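Local coordinates for protein sulfate transporter 4.1, chloroplastic (Arabidopsis thaliana, PDB 7LHV) that cotransports sulfate with protons across a membrane as a member of the SLC26A/SulP family and may take part in regulating sulfate assimilation, at residues G416-L419 / L420-P424; G106-L109 / V110-M114; H614-I617 / A618-G621; F539-I542 / S543-D547; V73-I76 / D77-P81. All blocks are in the same frame, centred on the assembly; numbering follows the deposited sequence.

Contacts 1 and 2 sit on neighbouring helices of the sulfate permease region, their centres 12 Å apart, and they touch where Ser-418 OG packs on Val-110 CG2 at 3.9 Å. Contact 2 is beside a bound sulfate ion, with the side chain of Gln-112 about 5 Å from it. Contacts 3 and 4 belong to the STAS domain; their centres are 19 Å apart, their nearest atoms about 11 Å, and both touch the second subunit. The two pairs lie on opposite sides of the chain's centre, contacts 1 and 3 being 71 Å apart between centres. Contact 5, near the start of the modelled chain, is 32 Å from contact 2 and 46 Å from contact 3, centre to centre.

Contact 1 (G416-L419 / L420-P424); sequences GCSL and LFLTP
The phenyl ring of Phe-421 is approached obliquely by the carbonyl oxygen of Cys-417, which lies 3.2 Å from CD2, while one ring face is covered by the CB of the adjacent Leu-420, seated over the ring centre. With CG anti to the carbonyl carbon (chi1 -54°), the ring lies back along the helix, near the residue one turn earlier. The setting is a pi-type widening at 420-422 in helix 406-426, a predicted transmembrane helix, followed by a kink at Pro-424.

The backbone bonds are the evidence for the widening. Ser-418 O accepts from Leu-422 N at 2.8 Å, in the carbonyl plane and on a lone pair, with an N-H...O angle of 148°. It also accepts from Phe-421 N at 3.0 Å, a donor standing well above that plane, and Thr-423 N adds a weak third bond. One oxygen is thus addressed by donors three, four and five residues on, and the weak bond from the fifth is the one that marks the wider turn. Just before, Leu-420 N bonds to Cys-417 O at 3.0 Å and makes a weaker bond to Gly-416 O.

Thr-423 places CG2 3.4 Å from Ser-418 O and also near Leu-419 CA. Leu-419 itself points to another face of the helix, where it packs on Leu-128, Tyr-129 and Phe-132 of helix 125-141. Leu-422 leans on Ser-418, its CB 3.7 Å from Ser-418 CA and its CD1 3.9 Å from Ser-418 OG.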
loop_
_atom_site.group_PDB
_atom_site.type_symbol
_atom_site.label_atom_id
_atom_site.label_comp_id
_atom_site.label_asym_id
_atom_site.label_seq_id
_atom_site.Cartn_x
_atom_site.Cartn_y
_atom_site.Cartn_z
ATOM N N GLY A 416 -36.607 -19.029 14.058
ATOM C CA GLY A 416 -37.686 -19.631 13.297
ATOM C C GLY A 416 -38.989 -19.624 14.065
ATOM O O GLY A 416 -40.039 -19.266 13.521
ATOM N N CYS A 417 -38.928 -19.955 15.359
ATOM C CA CYS A 417 -40.132 -19.939 16.178
ATOM C C CYS A 417 -40.786 -18.566 16.139
ATOM O O CYS A 417 -41.998 -18.449 15.922
ATOM C CB CYS A 417 -39.798 -20.344 17.612
ATOM S SG CYS A 417 -39.302 -22.071 17.796
ATOM N N SER A 418 -39.984 -17.510 16.301
ATOM C CA SER A 418 -40.524 -16.162 16.186
ATOM C C SER A 418 -41.209 -15.978 14.841
ATOM O O SER A 418 -42.388 -15.605 14.775
ATOM C CB SER A 418 -39.412 -15.130 16.373
ATOM O OG SER A 418 -38.817 -15.251 17.652
ATOM N N LEU A 419 -40.516 -16.346 13.761
ATOM C CA LEU A 419 -41.058 -16.148 12.425
ATOM C C LEU A 419 -42.330 -16.947 12.211
ATOM O O LEU A 419 -43.067 -16.680 11.256
ATOM C CB LEU A 419 -40.016 -16.531 11.374
ATOM C CG LEU A 419 -38.811 -15.602 11.243
ATOM C CD1 LEU A 419 -37.730 -16.249 10.402
ATOM C CD2 LEU A 419 -39.229 -14.284 10.641
ATOM N N LEU A 420 -42.606 -17.917 13.078
ATOM C CA LEU A 420 -43.836 -18.682 12.987
ATOM C C LEU A 420 -44.875 -18.273 14.017
ATOM O O LEU A 420 -46.070 -18.471 13.779
ATOM C CB LEU A 420 -43.541 -20.177 13.143
ATOM C CG LEU A 420 -42.778 -20.835 11.994
ATOM C CD1 LEU A 420 -42.369 -22.249 12.370
ATOM C CD2 LEU A 420 -43.612 -20.835 10.727
ATOM N N PHE A 421 -44.465 -17.710 15.155
ATOM C CA PHE A 421 -45.429 -17.553 16.237
ATOM C C PHE A 421 -45.425 -16.176 16.888
ATOM O O PHE A 421 -46.456 -15.733 17.404
ATOM C CB PHE A 421 -45.189 -18.623 17.303
ATOM C CG PHE A 421 -45.174 -20.023 16.762
ATOM C CD1 PHE A 421 -46.315 -20.572 16.201
ATOM C CD2 PHE A 421 -44.024 -20.789 16.813
ATOM C CE1 PHE A 421 -46.308 -21.858 15.701
ATOM C CE2 PHE A 421 -44.011 -22.077 16.315
ATOM C CZ PHE A 421 -45.155 -22.610 15.758
ATOM N N LEU A 422 -44.286 -15.488 16.876
ATOM C CA LEU A 422 -44.149 -14.255 17.637
ATOM C C LEU A 422 -44.339 -12.995 16.806
ATOM O O LEU A 422 -44.396 -11.902 17.378
ATOM C CB LEU A 422 -42.778 -14.209 18.319
ATOM C CG LEU A 422 -42.549 -15.194 19.467
ATOM C CD1 LEU A 422 -41.467 -14.678 20.396
ATOM C CD2 LEU A 422 -43.838 -15.443 20.231
ATOM N N THR A 423 -44.441 -13.112 15.483
ATOM C CA THR A 423 -44.650 -11.928 14.655
ATOM C C THR A 423 -45.948 -11.178 14.950
ATOM O O THR A 423 -45.914 -9.936 14.938
ATOM C CB THR A 423 -44.549 -12.301 13.169
ATOM O OG1 THR A 423 -45.562 -13.255 12.830
ATOM C CG2 THR A 423 -43.182 -12.884 12.861
ATOM N N PRO A 424 -47.100 -11.822 15.193
ATOM C CA PRO A 424 -48.304 -11.028 15.492
ATOM C C PRO A 424 -48.165 -10.157 16.728
ATOM O O PRO A 424 -48.746 -9.065 16.772
ATOM C CB PRO A 424 -49.392 -12.096 15.676
ATOM C CG PRO A 424 -48.874 -13.293 14.979
ATOM C CD PRO A 424 -47.406 -13.264 15.223
#

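Contact 2 (G106-L109 / V110-M114); sequences GIML and VPQAM
Pro-111 sits on Ile-107 one turn back and puts a proline kink into helix 91-119, a predicted transmembrane helix. Among the backbone contacts, Val-110 N donates to Gly-106 O at 3.0 Å with an N-H...O angle of 159°, and Val-110 CG2 lies 3.3 Å from the same oxygen. After this bond the ladder is broken, because the nitrogen of Pro-111 carries no hydrogen; its CD lies instead 3.2 Å from Ile-107 O. Replacing the ring by an alanine is likely to strip the packing of its carbons from Pro-289 and Ile-293 of helix 284-300 and to relax the kink.

The apolar contact lies on the side facing helices 125-141 and 406-426. Leu-109, with CG anti to the backbone N (chi1 165°), brings CD1 to 4.0 Å from Ala-113 CB.

The polar member is Gln-112, whose extended chain crosses that of Met-108 at a slant. Its amide oxygen takes a weak hydrogen bond from Arg-393, and the side chain lies about 5 Å from a bound sulfate ion, consistent with a place near the transport site. Gln-112 CG rests 3.4 Å from Met-108 O, and Gln-112 OE1 is 4.1 Å from Met-108 CG.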
loop_
_atom_site.group_PDB
_atom_site.type_symbol
_atom_site.label_atom_id
_atom_site.label_comp_id
_atom_site.label_asym_id
_atom_site.label_seq_id
_atom_site.Cartn_x
_atom_site.Cartn_y
_atom_site.Cartn_z
ATOM N N GLY A 106 -30.404 -16.504 21.347
ATOM C CA GLY A 106 -31.608 -16.180 20.598
ATOM C C GLY A 106 -32.452 -15.119 21.279
ATOM O O GLY A 106 -32.988 -14.216 20.622
ATOM N N ILE A 107 -32.579 -15.211 22.606
ATOM C CA ILE A 107 -33.320 -14.200 23.355
ATOM C C ILE A 107 -32.649 -12.842 23.221
ATOM O O ILE A 107 -33.318 -11.819 23.034
ATOM C CB ILE A 107 -33.464 -14.625 24.829
ATOM C CG1 ILE A 107 -34.514 -15.726 24.962
ATOM C CG2 ILE A 107 -33.834 -13.439 25.697
ATOM C CD1 ILE A 107 -34.628 -16.290 26.357
ATOM N N MET A 108 -31.317 -12.805 23.309
ATOM C CA MET A 108 -30.611 -11.541 23.121
ATOM C C MET A 108 -30.697 -11.052 21.680
ATOM O O MET A 108 -30.613 -9.846 21.426
ATOM C CB MET A 108 -29.150 -11.691 23.546
ATOM C CG MET A 108 -28.312 -10.438 23.377
ATOM S SD MET A 108 -26.544 -10.751 23.491
ATOM C CE MET A 108 -25.980 -9.198 24.174
ATOM N N LEU A 109 -30.885 -11.966 20.728
ATOM C CA LEU A 109 -30.720 -11.639 19.316
ATOM C C LEU A 109 -31.998 -11.106 18.683
ATOM O O LEU A 109 -31.939 -10.174 17.874
ATOM C CB LEU A 109 -30.232 -12.872 18.557
ATOM C CG LEU A 109 -30.312 -12.871 17.031
ATOM C CD1 LEU A 109 -29.493 -11.742 16.439
ATOM C CD2 LEU A 109 -29.843 -14.204 16.491
ATOM N N VAL A 110 -33.151 -11.681 19.016
ATOM C CA VAL A 110 -34.394 -11.309 18.335
ATOM C C VAL A 110 -34.633 -9.798 18.414
ATOM O O VAL A 110 -34.749 -9.141 17.359
ATOM C CB VAL A 110 -35.594 -12.095 18.891
ATOM C CG1 VAL A 110 -36.895 -11.536 18.348
ATOM C CG2 VAL A 110 -35.468 -13.568 18.563
ATOM N N PRO A 111 -34.684 -9.187 19.610
ATOM C CA PRO A 111 -34.852 -7.726 19.649
ATOM C C PRO A 111 -33.701 -6.975 19.013
ATOM O O PRO A 111 -33.917 -5.953 18.352
ATOM C CB PRO A 111 -34.965 -7.432 21.148
ATOM C CG PRO A 111 -34.244 -8.525 21.798
ATOM C CD PRO A 111 -34.528 -9.734 20.971
ATOM N N GLN A 112 -32.472 -7.464 19.190
ATOM C CA GLN A 112 -31.328 -6.825 18.556
ATOM C C GLN A 112 -31.410 -6.935 17.042
ATOM O O GLN A 112 -31.040 -5.998 16.329
ATOM C CB GLN A 112 -30.028 -7.438 19.068
ATOM C CG GLN A 112 -29.540 -6.845 20.372
ATOM C CD GLN A 112 -28.082 -7.138 20.626
ATOM O OE1 GLN A 112 -27.520 -8.080 20.069
ATOM N NE2 GLN A 112 -27.455 -6.329 21.470
ATOM N N ALA A 113 -31.885 -8.073 16.534
ATOM C CA ALA A 113 -32.040 -8.228 15.092
ATOM C C ALA A 113 -33.037 -7.221 14.538
ATOM O O ALA A 113 -32.766 -6.554 13.531
ATOM C CB ALA A 113 -32.475 -9.655 14.761
ATOM N N MET A 114 -34.196 -7.082 15.191
ATOM C CA MET A 114 -35.171 -6.102 14.711
ATOM C C MET A 114 -34.631 -4.678 14.814
ATOM O O MET A 114 -34.836 -3.861 13.907
ATOM C CB MET A 114 -36.488 -6.234 15.473
ATOM C CG MET A 114 -37.224 -7.535 15.219
ATOM S SD MET A 114 -38.800 -7.615 16.085
ATOM C CE MET A 114 -38.254 -7.884 17.767
#

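Contact 3 (H614-I617 / A618-G621); sequences HLTI and ARSG
A Schellman motif ends helix 611-620: Ser-620 closes the last turn with a hydroxyl that reaches back to Ile-617, and Gly-621 leaves the helix with a positive phi of 84°. A side chain at Gly-621 would press against the carbonyl oxygen of Ser-620. The hydroxyl of Ser-620, held between the backbone N and the carbonyl carbon (chi1 66°), donates to Ile-617 O at 2.9 Å, approaching it from the side and tilted out of the carbonyl plane. With an alanine in its place, Ile-617 O would probably be left without this hydroxyl donor at the end of the helix.

Before the turn the regular ladder holds: Ala-618 N to His-614 O, Arg-619 N to Leu-615 O and Ser-620 N to Thr-616 O, each bond 2.9 Å long. This is one of the helices of the STAS domain, packed on helix 584-599 through Thr-616 and Ser-620, both of which touch Val-587. Ile-617 faces inward to Met-622, Val-623 and Phe-631.

On the flank toward the second subunit Arg-619 doubles back across Leu-615, its chain bent about CB-CG and CG-CD. The guanidinium lies obliquely to the leucine, NH1 coming to 3.5 Å from Leu-615 CG and 3.8 Å from its CD2, while Arg-619 CG lies 3.4 Å from Leu-615 O. The charged end is held from across the dimer: NH2 donates to the backbone oxygen of Val-457 of the second subunit. Thr-616, on the same flank, turns its OG1 back to bond with Asp-612 O.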
loop_
_atom_site.group_PDB
_atom_site.type_symbol
_atom_site.label_atom_id
_atom_site.label_comp_id
_atom_site.label_asym_id
_atom_site.label_seq_id
_atom_site.Cartn_x
_atom_site.Cartn_y
_atom_site.Cartn_z
ATOM N N HIS A 614 23.658 -16.466 -1.357
ATOM C CA HIS A 614 24.844 -16.824 -2.127
ATOM C C HIS A 614 24.467 -17.369 -3.497
ATOM O O HIS A 614 25.130 -17.065 -4.495
ATOM C CB HIS A 614 25.684 -17.843 -1.360
ATOM C CG HIS A 614 27.051 -18.048 -1.933
ATOM N ND1 HIS A 614 27.420 -19.209 -2.577
ATOM C CD2 HIS A 614 28.137 -17.240 -1.961
ATOM C CE1 HIS A 614 28.675 -19.109 -2.976
ATOM N NE2 HIS A 614 29.134 -17.924 -2.613
ATOM N N LEU A 615 23.412 -18.183 -3.565
ATOM C CA LEU A 615 22.974 -18.711 -4.852
ATOM C C LEU A 615 22.524 -17.591 -5.781
ATOM O O LEU A 615 22.874 -17.581 -6.968
ATOM C CB LEU A 615 21.849 -19.723 -4.644
ATOM C CG LEU A 615 21.210 -20.348 -5.885
ATOM C CD1 LEU A 615 22.270 -20.783 -6.887
ATOM C CD2 LEU A 615 20.328 -21.520 -5.489
ATOM N N THR A 616 21.751 -16.633 -5.259
ATOM C CA THR A 616 21.310 -15.510 -6.083
ATOM C C THR A 616 22.491 -14.668 -6.549
ATOM O O THR A 616 22.542 -14.238 -7.707
ATOM C CB THR A 616 20.309 -14.653 -5.310
ATOM O OG1 THR A 616 19.131 -15.422 -5.042
ATOM C CG2 THR A 616 19.924 -13.422 -6.112
ATOM N N ILE A 617 23.459 -14.431 -5.660
ATOM C CA ILE A 617 24.637 -13.652 -6.030
ATOM C C ILE A 617 25.420 -14.359 -7.128
ATOM O O ILE A 617 25.855 -13.732 -8.101
ATOM C CB ILE A 617 25.513 -13.390 -4.790
ATOM C CG1 ILE A 617 24.881 -12.318 -3.902
ATOM C CG2 ILE A 617 26.908 -12.965 -5.196
ATOM C CD1 ILE A 617 25.616 -12.107 -2.600
ATOM N N ALA A 618 25.603 -15.676 -6.997
ATOM C CA ALA A 618 26.325 -16.426 -8.019
ATOM C C ALA A 618 25.580 -16.411 -9.347
ATOM O O ALA A 618 26.200 -16.316 -10.413
ATOM C CB ALA A 618 26.557 -17.860 -7.548
ATOM N N ARG A 619 24.251 -16.519 -9.308
ATOM C CA ARG A 619 23.474 -16.492 -10.543
ATOM C C ARG A 619 23.560 -15.134 -11.230
ATOM O O ARG A 619 23.653 -15.062 -12.460
ATOM C CB ARG A 619 22.020 -16.859 -10.260
ATOM C CG ARG A 619 21.776 -18.349 -10.132
ATOM C CD ARG A 619 20.388 -18.714 -10.610
ATOM N NE ARG A 619 19.365 -17.959 -9.898
ATOM C CZ ARG A 619 18.678 -18.425 -8.865
ATOM N NH1 ARG A 619 18.877 -19.645 -8.396
ATOM N NH2 ARG A 619 17.769 -17.644 -8.286
ATOM N N SER A 620 23.527 -14.048 -10.457
ATOM C CA SER A 620 23.562 -12.717 -11.054
ATOM C C SER A 620 24.923 -12.359 -11.635
ATOM O O SER A 620 25.035 -11.324 -12.302
ATOM C CB SER A 620 23.157 -11.663 -10.024
ATOM O OG SER A 620 24.108 -11.578 -8.981
ATOM N N GLY A 621 25.950 -13.169 -11.399
ATOM C CA GLY A 621 27.275 -12.872 -11.899
ATOM C C GLY A 621 28.093 -11.939 -11.038
ATOM O O GLY A 621 29.155 -11.487 -11.479
#

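Contact 4 (F539-I542 / S543-D547); sequences FANI and SYIKD
Ile-545 runs past Asn-541 O with CB, CG1 and CD1, at the N-terminus of helix 542-560 of the STAS domain. Its CB is 3.7 Å from Asn-541 O; CG1, anti to the carbonyl carbon of its own residue (chi1 -65°), closes to 3.3 Å from that oxygen; and the terminal CD1 lies equally near it. Beyond the oxygen, CD1 reaches the amide group, at 4.1 Å from Asn-541 OD1, and the two side chains run next to each other in the same direction.

The helix begins here after the loop that leaves strand 527-533. Asn-541 holds the N-cap position, yet its side chain makes no capping bond. Its amide is turned to the preceding loop instead: ND2 donates to Pro-536 O, and OD1 accepts from Tyr-538 N. This ties the loop to the helix start, and the amide's rotation is fixed by bonds at both of its ends. The same loop also meets the second subunit, as Phe-539 packs on Phe-203 of that chain.

Two backbone bonds open the helix. Ile-545 N donates to Asn-541 O over 3.3 Å with an N-H...O angle of 161°, so the oxygen that the isoleucine passes is also the first acceptor of the helix. Lys-546 N follows, bonding to Ile-542 O at 2.9 Å. Ile-542 and Lys-546 share a flank toward helix 584-599, both touching Ala-589. The lysine's chain, bent near its end, runs back past the same carbonyl, with Lys-546 CB 3.4 Å and Lys-546 CE 4.0 Å from Ile-542 O.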
loop_
_atom_site.group_PDB
_atom_site.type_symbol
_atom_site.label_atom_id
_atom_site.label_comp_id
_atom_site.label_asym_id
_atom_site.label_seq_id
_atom_site.Cartn_x
_atom_site.Cartn_y
_atom_site.Cartn_z
ATOM N N PHE A 539 13.037 -4.817 -3.359
ATOM C CA PHE A 539 12.869 -3.584 -4.122
ATOM C C PHE A 539 12.398 -2.413 -3.271
ATOM O O PHE A 539 12.618 -1.262 -3.658
ATOM C CB PHE A 539 11.892 -3.797 -5.280
ATOM C CG PHE A 539 10.566 -4.363 -4.868
ATOM C CD1 PHE A 539 9.536 -3.527 -4.481
ATOM C CD2 PHE A 539 10.340 -5.726 -4.892
ATOM C CE1 PHE A 539 8.312 -4.039 -4.111
ATOM C CE2 PHE A 539 9.117 -6.242 -4.521
ATOM C CZ PHE A 539 8.104 -5.397 -4.132
ATOM N N ALA A 540 11.753 -2.670 -2.133
ATOM C CA ALA A 540 11.209 -1.569 -1.344
ATOM C C ALA A 540 12.303 -0.817 -0.595
ATOM O O ALA A 540 12.284 0.418 -0.542
ATOM C CB ALA A 540 10.154 -2.087 -0.369
ATOM N N ASN A 541 13.259 -1.530 -0.006
ATOM C CA ASN A 541 14.274 -0.899 0.829
ATOM C C ASN A 541 15.624 -0.775 0.139
ATOM O O ASN A 541 16.617 -0.471 0.803
ATOM C CB ASN A 541 14.433 -1.661 2.145
ATOM C CG ASN A 541 14.666 -3.140 1.941
ATOM O OD1 ASN A 541 15.011 -3.584 0.850
ATOM N ND2 ASN A 541 14.478 -3.916 2.999
ATOM N N ILE A 542 15.691 -1.009 -1.172
ATOM C CA ILE A 542 16.980 -0.964 -1.852
ATOM C C ILE A 542 17.495 0.465 -1.978
ATOM O O ILE A 542 18.710 0.694 -1.960
ATOM C CB ILE A 542 16.893 -1.668 -3.218
ATOM C CG1 ILE A 542 18.294 -1.912 -3.765
ATOM C CG2 ILE A 542 16.062 -0.861 -4.196
ATOM C CD1 ILE A 542 19.228 -2.545 -2.766
ATOM N N SER A 543 16.600 1.447 -2.112
ATOM C CA SER A 543 17.043 2.832 -2.246
ATOM C C SER A 543 17.702 3.335 -0.967
ATOM O O SER A 543 18.747 3.997 -1.019
ATOM C CB SER A 543 15.861 3.721 -2.626
ATOM O OG SER A 543 15.294 3.304 -3.855
ATOM N N TYR A 544 17.107 3.034 0.188
ATOM C CA TYR A 544 17.698 3.454 1.454
ATOM C C TYR A 544 19.059 2.806 1.664
ATOM O O TYR A 544 20.000 3.457 2.129
ATOM C CB TYR A 544 16.758 3.115 2.608
ATOM C CG TYR A 544 17.277 3.514 3.971
ATOM C CD1 TYR A 544 17.075 4.792 4.470
ATOM C CD2 TYR A 544 17.968 2.609 4.762
ATOM C CE1 TYR A 544 17.548 5.155 5.714
ATOM C CE2 TYR A 544 18.443 2.961 6.005
ATOM C CZ TYR A 544 18.232 4.233 6.476
ATOM O OH TYR A 544 18.708 4.583 7.719
ATOM N N ILE A 545 19.179 1.521 1.331
ATOM C CA ILE A 545 20.455 0.832 1.485
ATOM C C ILE A 545 21.494 1.424 0.543
ATOM O O ILE A 545 22.662 1.596 0.913
ATOM C CB ILE A 545 20.273 -0.679 1.268
ATOM C CG1 ILE A 545 19.380 -1.258 2.365
ATOM C CG2 ILE A 545 21.612 -1.384 1.255
ATOM C CD1 ILE A 545 18.772 -2.585 2.019
ATOM N N LYS A 546 21.086 1.753 -0.685
ATOM C CA LYS A 546 22.007 2.389 -1.619
ATOM C C LYS A 546 22.498 3.726 -1.084
ATOM O O LYS A 546 23.693 4.030 -1.162
ATOM C CB LYS A 546 21.338 2.571 -2.980
ATOM C CG LYS A 546 21.523 1.393 -3.918
ATOM C CD LYS A 546 21.236 1.771 -5.361
ATOM C CE LYS A 546 19.781 2.153 -5.557
ATOM N NZ LYS A 546 19.293 1.778 -6.911
ATOM N N ASP A 547 21.595 4.534 -0.525
ATOM C CA ASP A 547 22.003 5.822 0.034
ATOM C C ASP A 547 22.949 5.642 1.217
ATOM O O ASP A 547 23.954 6.358 1.342
ATOM C CB ASP A 547 20.773 6.619 0.458
ATOM C CG ASP A 547 19.865 6.948 -0.706
ATOM O OD1 ASP A 547 20.120 6.448 -1.821
ATOM O OD2 ASP A 547 18.892 7.705 -0.506
#

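Contact 5 (V73-I76 / D77-P81); sequences VDWI and DTLFP
Trp-75 and Leu-79, one turn apart on the short helix 72-79, make the close-packed part of this contact. The side chains cross at a slant: Leu-79 CD1 lies 3.3 Å from Trp-75 NE1 and 3.5 Å from Trp-75 CE2, oblique to the indole. An off-centre CH-pi contact goes with it, Leu-79 CG standing 4.3 Å from the centroid of the five-membered ring and 29° off its normal. The indole gets there because CG is anti to the backbone N (chi1 172°), which swings the ring toward the later turn. On the backbone, Leu-79 N bonds to Trp-75 O at 2.9 Å.

Another carbonyl is gripped twice. Asp-74 O accepts two bonds from Thr-78, from its backbone N and, at 2.7 Å, from OG1, the two donors coming from opposite faces of the carbonyl plane.

The remainder is looser. Ile-76 CG2 and Phe-80 CD2 are 4.4 Å apart where the helix gives way to a turn, although Phe-80 N still bonds to Ile-76 O. The carboxylates do not meet, Asp-74 OD1 lying 6.4 Å from Asp-77 OD2, and Asp-77 makes a long, weak ion pair with Arg-87. The chemistry implies a surface helix in which Thr-78 satisfies its hydroxyl on the carbonyl of Asp-74, one turn back, while the two like-charged aspartates probably repel each other mildly.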
loop_
_atom_site.group_PDB
_atom_site.type_symbol
_atom_site.label_atom_id
_atom_site.label_comp_id
_atom_site.label_asym_id
_atom_site.label_seq_id
_atom_site.Cartn_x
_atom_site.Cartn_y
_atom_site.Cartn_z
ATOM N N VAL A 73 -15.250 -40.443 4.778
ATOM C CA VAL A 73 -14.780 -39.888 6.045
ATOM C C VAL A 73 -13.953 -38.628 5.823
ATOM O O VAL A 73 -13.969 -37.712 6.655
ATOM C CB VAL A 73 -13.994 -40.953 6.834
ATOM C CG1 VAL A 73 -14.921 -42.078 7.266
ATOM C CG2 VAL A 73 -12.845 -41.501 6.001
ATOM N N ASP A 74 -13.219 -38.556 4.714
ATOM C CA ASP A 74 -12.425 -37.372 4.408
ATOM C C ASP A 74 -13.213 -36.338 3.613
ATOM O O ASP A 74 -13.094 -35.136 3.876
ATOM C CB ASP A 74 -11.161 -37.769 3.639
ATOM C CG ASP A 74 -10.236 -38.650 4.455
ATOM O OD1 ASP A 74 -9.858 -38.241 5.573
ATOM O OD2 ASP A 74 -9.888 -39.750 3.979
ATOM N N TRP A 75 -14.019 -36.784 2.647
ATOM C CA TRP A 75 -14.799 -35.857 1.831
ATOM C C TRP A 75 -15.814 -35.091 2.672
ATOM O O TRP A 75 -15.975 -33.873 2.511
ATOM C CB TRP A 75 -15.495 -36.631 0.711
ATOM C CG TRP A 75 -16.467 -35.828 -0.092
ATOM C CD1 TRP A 75 -16.174 -34.908 -1.056
ATOM C CD2 TRP A 75 -17.896 -35.881 -0.008
ATOM N NE1 TRP A 75 -17.333 -34.383 -1.576
ATOM C CE2 TRP A 75 -18.404 -34.964 -0.949
ATOM C CE3 TRP A 75 -18.795 -36.614 0.771
ATOM C CZ2 TRP A 75 -19.771 -34.760 -1.129
ATOM C CZ3 TRP A 75 -20.151 -36.410 0.592
ATOM C CH2 TRP A 75 -20.626 -35.491 -0.351
ATOM N N ILE A 76 -16.507 -35.789 3.576
ATOM C CA ILE A 76 -17.506 -35.143 4.421
ATOM C C ILE A 76 -16.852 -34.109 5.326
ATOM O O ILE A 76 -17.355 -32.990 5.480
ATOM C CB ILE A 76 -18.278 -36.204 5.226
ATOM C CG1 ILE A 76 -19.224 -36.983 4.311
ATOM C CG2 ILE A 76 -19.046 -35.563 6.362
ATOM C CD1 ILE A 76 -19.845 -38.196 4.967
ATOM N N ASP A 77 -15.718 -34.464 5.937
ATOM C CA ASP A 77 -15.014 -33.514 6.789
ATOM C C ASP A 77 -14.490 -32.328 5.991
ATOM O O ASP A 77 -14.445 -31.206 6.507
ATOM C CB ASP A 77 -13.867 -34.211 7.522
ATOM C CG ASP A 77 -13.469 -33.495 8.797
ATOM O OD1 ASP A 77 -14.029 -32.412 9.073
ATOM O OD2 ASP A 77 -12.600 -34.016 9.526
ATOM N N THR A 78 -14.076 -32.556 4.744
ATOM C CA THR A 78 -13.591 -31.460 3.912
ATOM C C THR A 78 -14.715 -30.488 3.567
ATOM O O THR A 78 -14.543 -29.267 3.659
ATOM C CB THR A 78 -12.951 -32.014 2.639
ATOM O OG1 THR A 78 -11.882 -32.902 2.987
ATOM C CG2 THR A 78 -12.406 -30.884 1.779
ATOM N N LEU A 79 -15.875 -31.012 3.172
ATOM C CA LEU A 79 -16.959 -30.131 2.749
ATOM C C LEU A 79 -17.748 -29.562 3.922
ATOM O O LEU A 79 -18.245 -28.434 3.837
ATOM C CB LEU A 79 -17.903 -30.869 1.799
ATOM C CG LEU A 79 -17.414 -31.048 0.362
ATOM C CD1 LEU A 79 -18.563 -31.468 -0.536
ATOM C CD2 LEU A 79 -16.768 -29.773 -0.154
ATOM N N PHE A 80 -17.874 -30.312 5.019
ATOM C CA PHE A 80 -18.705 -29.921 6.156
ATOM C C PHE A 80 -17.834 -29.828 7.402
ATOM O O PHE A 80 -17.630 -30.830 8.103
ATOM C CB PHE A 80 -19.842 -30.916 6.365
ATOM C CG PHE A 80 -20.815 -30.973 5.226
ATOM C CD1 PHE A 80 -21.103 -29.843 4.485
ATOM C CD2 PHE A 80 -21.441 -32.162 4.896
ATOM C CE1 PHE A 80 -21.998 -29.897 3.435
ATOM C CE2 PHE A 80 -22.336 -32.223 3.849
ATOM C CZ PHE A 80 -22.614 -31.090 3.119
ATOM N N PRO A 81 -17.303 -28.646 7.718
ATOM C CA PRO A 81 -16.485 -28.513 8.935
ATOM C C PRO A 81 -17.258 -28.739 10.221
ATOM O O PRO A 81 -16.633 -28.954 11.267
ATOM C CB PRO A 81 -15.946 -27.080 8.844
ATOM C CG PRO A 81 -16.873 -26.377 7.922
ATOM C CD PRO A 81 -17.347 -27.398 6.941
#